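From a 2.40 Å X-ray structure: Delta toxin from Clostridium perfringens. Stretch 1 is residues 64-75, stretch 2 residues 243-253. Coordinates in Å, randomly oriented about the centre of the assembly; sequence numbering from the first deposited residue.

Stretch 1, residues 64-75: IISLKGFIPSGR
Stretch 2, residues 243-253: QIEISLKREIN

Two strands can pack face to face, joined by side chains rather than by a backbone ladder, and this pair from delta toxin illustrates the principle. Strand 64-72 and strand 243-253 run in nearly the same direction, their axes 28° apart (signed crossing angle -28°) and 8.5 Å apart at closest approach. Both backbones are extended, with phi near -115° and psi near 130° through most of their length. The strands converge as they proceed: CA of I65 lies 10.6 Å from CA of I244, CA of L67 9.0 Å from CA of I246, and CA of I71 7.5 Å from CA of L248.

Along stretch 2 the alternation of an extended chain sends every second CA-to-CB bond, from I244 to I252, toward stretch 1. Where the gap is widest, I244 (chi1 p, chi2 t) and I65 (m, t) barely touch, CD1 to CD1 at 4.4 Å. I246 (m, t) brings its CD1 to 3.5 Å from CD1 of L67 (t, t), and L248 (m, t) receives CD1 of I71 (m, t) at 3.9 Å from its CB. These buried, apolar contacts exclude water without directional bonds.

R250 (t, t, p, chi4 -154°) changes the chemistry. Its CB lies 4.1 Å from I71 CG2, while its guanidinium reaches the carbonyl ending the first strand: NH1 donates to P72 O at 2.7 Å, with an N-H...O angle of 156°, the acceptor near the guanidinium plane. G74 CA covers one face of that group. G74 adopts phi 67°, psi 22°, a conformation favouring glycine; an ideal CB there would clash with R250 CZ at 2.8 Å. Finally, I252 (m, m) places CD1 3.4 Å from S73 O and 3.7 Å from G74 O, closing the packing against the segment that follows the first strand.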

# COMPACT_ATOMS: atom_id res chain seq x y z
N ILE A 64 5.00 -5.51 -15.19
CA ILE A 64 4.01 -5.24 -14.16
C ILE A 64 4.60 -5.52 -12.79
O ILE A 64 5.17 -6.59 -12.57
CB ILE A 64 2.75 -6.09 -14.36
CG1 ILE A 64 2.18 -5.88 -15.76
CG2 ILE A 64 1.70 -5.76 -13.31
CD1 ILE A 64 1.06 -6.84 -16.13
N ILE A 65 4.48 -4.57 -11.87
CA ILE A 65 5.04 -4.73 -10.54
C ILE A 65 3.98 -4.70 -9.44
O ILE A 65 3.25 -3.72 -9.28
CB ILE A 65 6.12 -3.67 -10.25
CG1 ILE A 65 7.25 -3.79 -11.27
CG2 ILE A 65 6.65 -3.82 -8.82
CD1 ILE A 65 8.27 -2.68 -11.18
N SER A 66 3.91 -5.78 -8.68
CA SER A 66 3.02 -5.86 -7.53
C SER A 66 3.81 -5.58 -6.25
O SER A 66 4.79 -6.26 -5.95
CB SER A 66 2.34 -7.23 -7.46
OG SER A 66 1.63 -7.38 -6.24
N LEU A 67 3.37 -4.58 -5.50
CA LEU A 67 4.01 -4.20 -4.25
C LEU A 67 3.20 -4.71 -3.06
O LEU A 67 2.04 -4.32 -2.88
CB LEU A 67 4.14 -2.68 -4.20
CG LEU A 67 4.84 -1.98 -3.04
CD1 LEU A 67 5.25 -0.57 -3.47
CD2 LEU A 67 3.95 -1.92 -1.81
N LYS A 68 3.80 -5.57 -2.25
CA LYS A 68 3.17 -6.07 -1.03
C LYS A 68 4.04 -5.76 0.17
O LYS A 68 5.24 -6.04 0.17
CB LYS A 68 2.92 -7.58 -1.11
CG LYS A 68 1.84 -7.98 -2.10
N GLY A 69 3.45 -5.18 1.21
CA GLY A 69 4.22 -4.79 2.37
C GLY A 69 3.54 -4.98 3.71
O GLY A 69 2.34 -5.28 3.79
N PHE A 70 4.32 -4.81 4.77
CA PHE A 70 3.78 -4.76 6.11
C PHE A 70 4.46 -3.65 6.89
O PHE A 70 5.68 -3.66 7.06
CB PHE A 70 3.96 -6.09 6.85
CG PHE A 70 3.44 -6.06 8.27
CD1 PHE A 70 2.07 -6.06 8.51
CD2 PHE A 70 4.31 -6.04 9.35
CE1 PHE A 70 1.58 -6.03 9.81
CE2 PHE A 70 3.82 -6.01 10.65
CZ PHE A 70 2.46 -6.00 10.88
N ILE A 71 3.67 -2.68 7.33
CA ILE A 71 4.17 -1.62 8.18
C ILE A 71 3.53 -1.75 9.56
O ILE A 71 2.32 -1.57 9.70
CB ILE A 71 3.85 -0.22 7.61
CG1 ILE A 71 4.23 -0.15 6.13
CG2 ILE A 71 4.56 0.86 8.42
CD1 ILE A 71 3.96 1.20 5.50
N PRO A 72 4.34 -2.08 10.57
CA PRO A 72 3.83 -2.23 11.94
C PRO A 72 3.10 -0.97 12.38
O PRO A 72 3.51 0.13 12.01
CB PRO A 72 5.11 -2.42 12.76
CG PRO A 72 6.11 -2.96 11.80
CD PRO A 72 5.79 -2.31 10.49
N SER A 73 2.03 -1.14 13.14
CA SER A 73 1.23 0.00 13.60
C SER A 73 2.03 0.91 14.53
O SER A 73 1.79 2.12 14.58
CB SER A 73 -0.04 -0.47 14.31
OG SER A 73 0.27 -1.13 15.52
N GLY A 74 2.96 0.32 15.26
CA GLY A 74 3.76 1.06 16.22
C GLY A 74 2.94 1.59 17.38
O GLY A 74 3.34 2.54 18.05
N ARG A 75 1.79 0.97 17.63
CA ARG A 75 0.91 1.41 18.70
C ARG A 75 1.50 1.12 20.08
O ARG A 75 2.01 0.03 20.33
CB ARG A 75 -0.48 0.78 18.60
CG ARG A 75 -1.35 1.11 19.81
CD ARG A 75 -2.51 0.15 19.96
NE ARG A 75 -2.07 -1.24 20.10
CZ ARG A 75 -2.86 -2.23 20.48
NH1 ARG A 75 -4.13 -1.99 20.77
NH2 ARG A 75 -2.38 -3.47 20.58
N GLN A 243 15.96 1.48 -12.51
CA GLN A 243 15.88 1.49 -11.05
C GLN A 243 14.57 2.07 -10.53
O GLN A 243 13.99 2.96 -11.14
CB GLN A 243 17.05 2.27 -10.45
CG GLN A 243 18.37 1.51 -10.39
CD GLN A 243 19.07 1.46 -11.74
OE1 GLN A 243 18.93 2.35 -12.56
NE2 GLN A 243 19.85 0.40 -11.95
N ILE A 244 14.12 1.53 -9.40
CA ILE A 244 12.97 2.06 -8.68
C ILE A 244 13.30 2.21 -7.20
O ILE A 244 14.19 1.54 -6.68
CB ILE A 244 11.74 1.15 -8.82
CG1 ILE A 244 11.96 -0.16 -8.06
CG2 ILE A 244 11.44 0.88 -10.28
CD1 ILE A 244 10.72 -1.03 -7.98
N GLU A 245 12.59 3.11 -6.53
CA GLU A 245 12.73 3.28 -5.09
C GLU A 245 11.37 3.13 -4.44
O GLU A 245 10.40 3.74 -4.89
CB GLU A 245 13.29 4.66 -4.74
CG GLU A 245 14.71 4.91 -5.16
CD GLU A 245 15.17 6.30 -4.77
OE1 GLU A 245 15.08 6.64 -3.57
OE2 GLU A 245 15.60 7.06 -5.66
N ILE A 246 11.30 2.34 -3.38
CA ILE A 246 10.06 2.23 -2.63
C ILE A 246 10.24 2.80 -1.23
O ILE A 246 11.15 2.42 -0.50
CB ILE A 246 9.57 0.78 -2.56
CG1 ILE A 246 9.26 0.27 -3.97
CG2 ILE A 246 8.34 0.68 -1.66
CD1 ILE A 246 8.65 -1.11 -3.99
N SER A 247 9.36 3.73 -0.87
CA SER A 247 9.42 4.36 0.44
C SER A 247 8.20 3.99 1.28
O SER A 247 7.07 4.07 0.81
CB SER A 247 9.51 5.89 0.31
OG SER A 247 10.63 6.27 -0.46
N LEU A 248 8.45 3.57 2.51
CA LEU A 248 7.39 3.31 3.47
C LEU A 248 7.44 4.39 4.53
O LEU A 248 8.50 4.67 5.08
CB LEU A 248 7.57 1.94 4.12
CG LEU A 248 7.91 0.77 3.19
CD1 LEU A 248 8.14 -0.49 4.00
CD2 LEU A 248 6.83 0.55 2.15
N LYS A 249 6.30 5.01 4.80
CA LYS A 249 6.23 6.07 5.81
C LYS A 249 5.05 5.84 6.73
O LYS A 249 3.97 5.46 6.29
CB LYS A 249 6.11 7.44 5.15
CG LYS A 249 7.01 7.64 3.95
CD LYS A 249 6.66 8.94 3.23
CE LYS A 249 7.31 9.00 1.86
NZ LYS A 249 6.95 10.26 1.15
N ARG A 250 5.27 6.08 8.02
CA ARG A 250 4.21 5.96 9.01
C ARG A 250 4.19 7.20 9.89
O ARG A 250 5.22 7.61 10.42
CB ARG A 250 4.41 4.70 9.86
CG ARG A 250 3.35 4.48 10.92
CD ARG A 250 3.74 3.36 11.87
NE ARG A 250 4.92 3.71 12.65
CZ ARG A 250 5.77 2.83 13.17
NH1 ARG A 250 5.58 1.53 12.98
NH2 ARG A 250 6.82 3.25 13.87
N GLU A 251 3.02 7.81 10.03
CA GLU A 251 2.87 8.91 10.97
C GLU A 251 2.16 8.43 12.23
O GLU A 251 1.11 7.80 12.15
CB GLU A 251 2.10 10.08 10.36
CG GLU A 251 1.98 11.27 11.31
CD GLU A 251 1.19 12.42 10.72
OE1 GLU A 251 0.99 12.44 9.49
OE2 GLU A 251 0.78 13.31 11.50
N ILE A 252 2.76 8.71 13.38
CA ILE A 252 2.18 8.33 14.66
C ILE A 252 1.58 9.56 15.34
O ILE A 252 2.19 10.62 15.36
CB ILE A 252 3.23 7.72 15.60
CG1 ILE A 252 3.78 6.42 15.02
CG2 ILE A 252 2.65 7.49 16.99
CD1 ILE A 252 2.99 5.20 15.44
N ASN A 253 0.38 9.40 15.89
CA ASN A 253 -0.23 10.44 16.71
C ASN A 253 -0.43 9.95 18.14
O ASN A 253 -0.42 8.74 18.40
CB ASN A 253 -1.56 10.90 16.11
CG ASN A 253 -1.37 11.82 14.93
OD1 ASN A 253 -2.33 12.34 14.37
ND2 ASN A 253 -0.12 12.04 14.54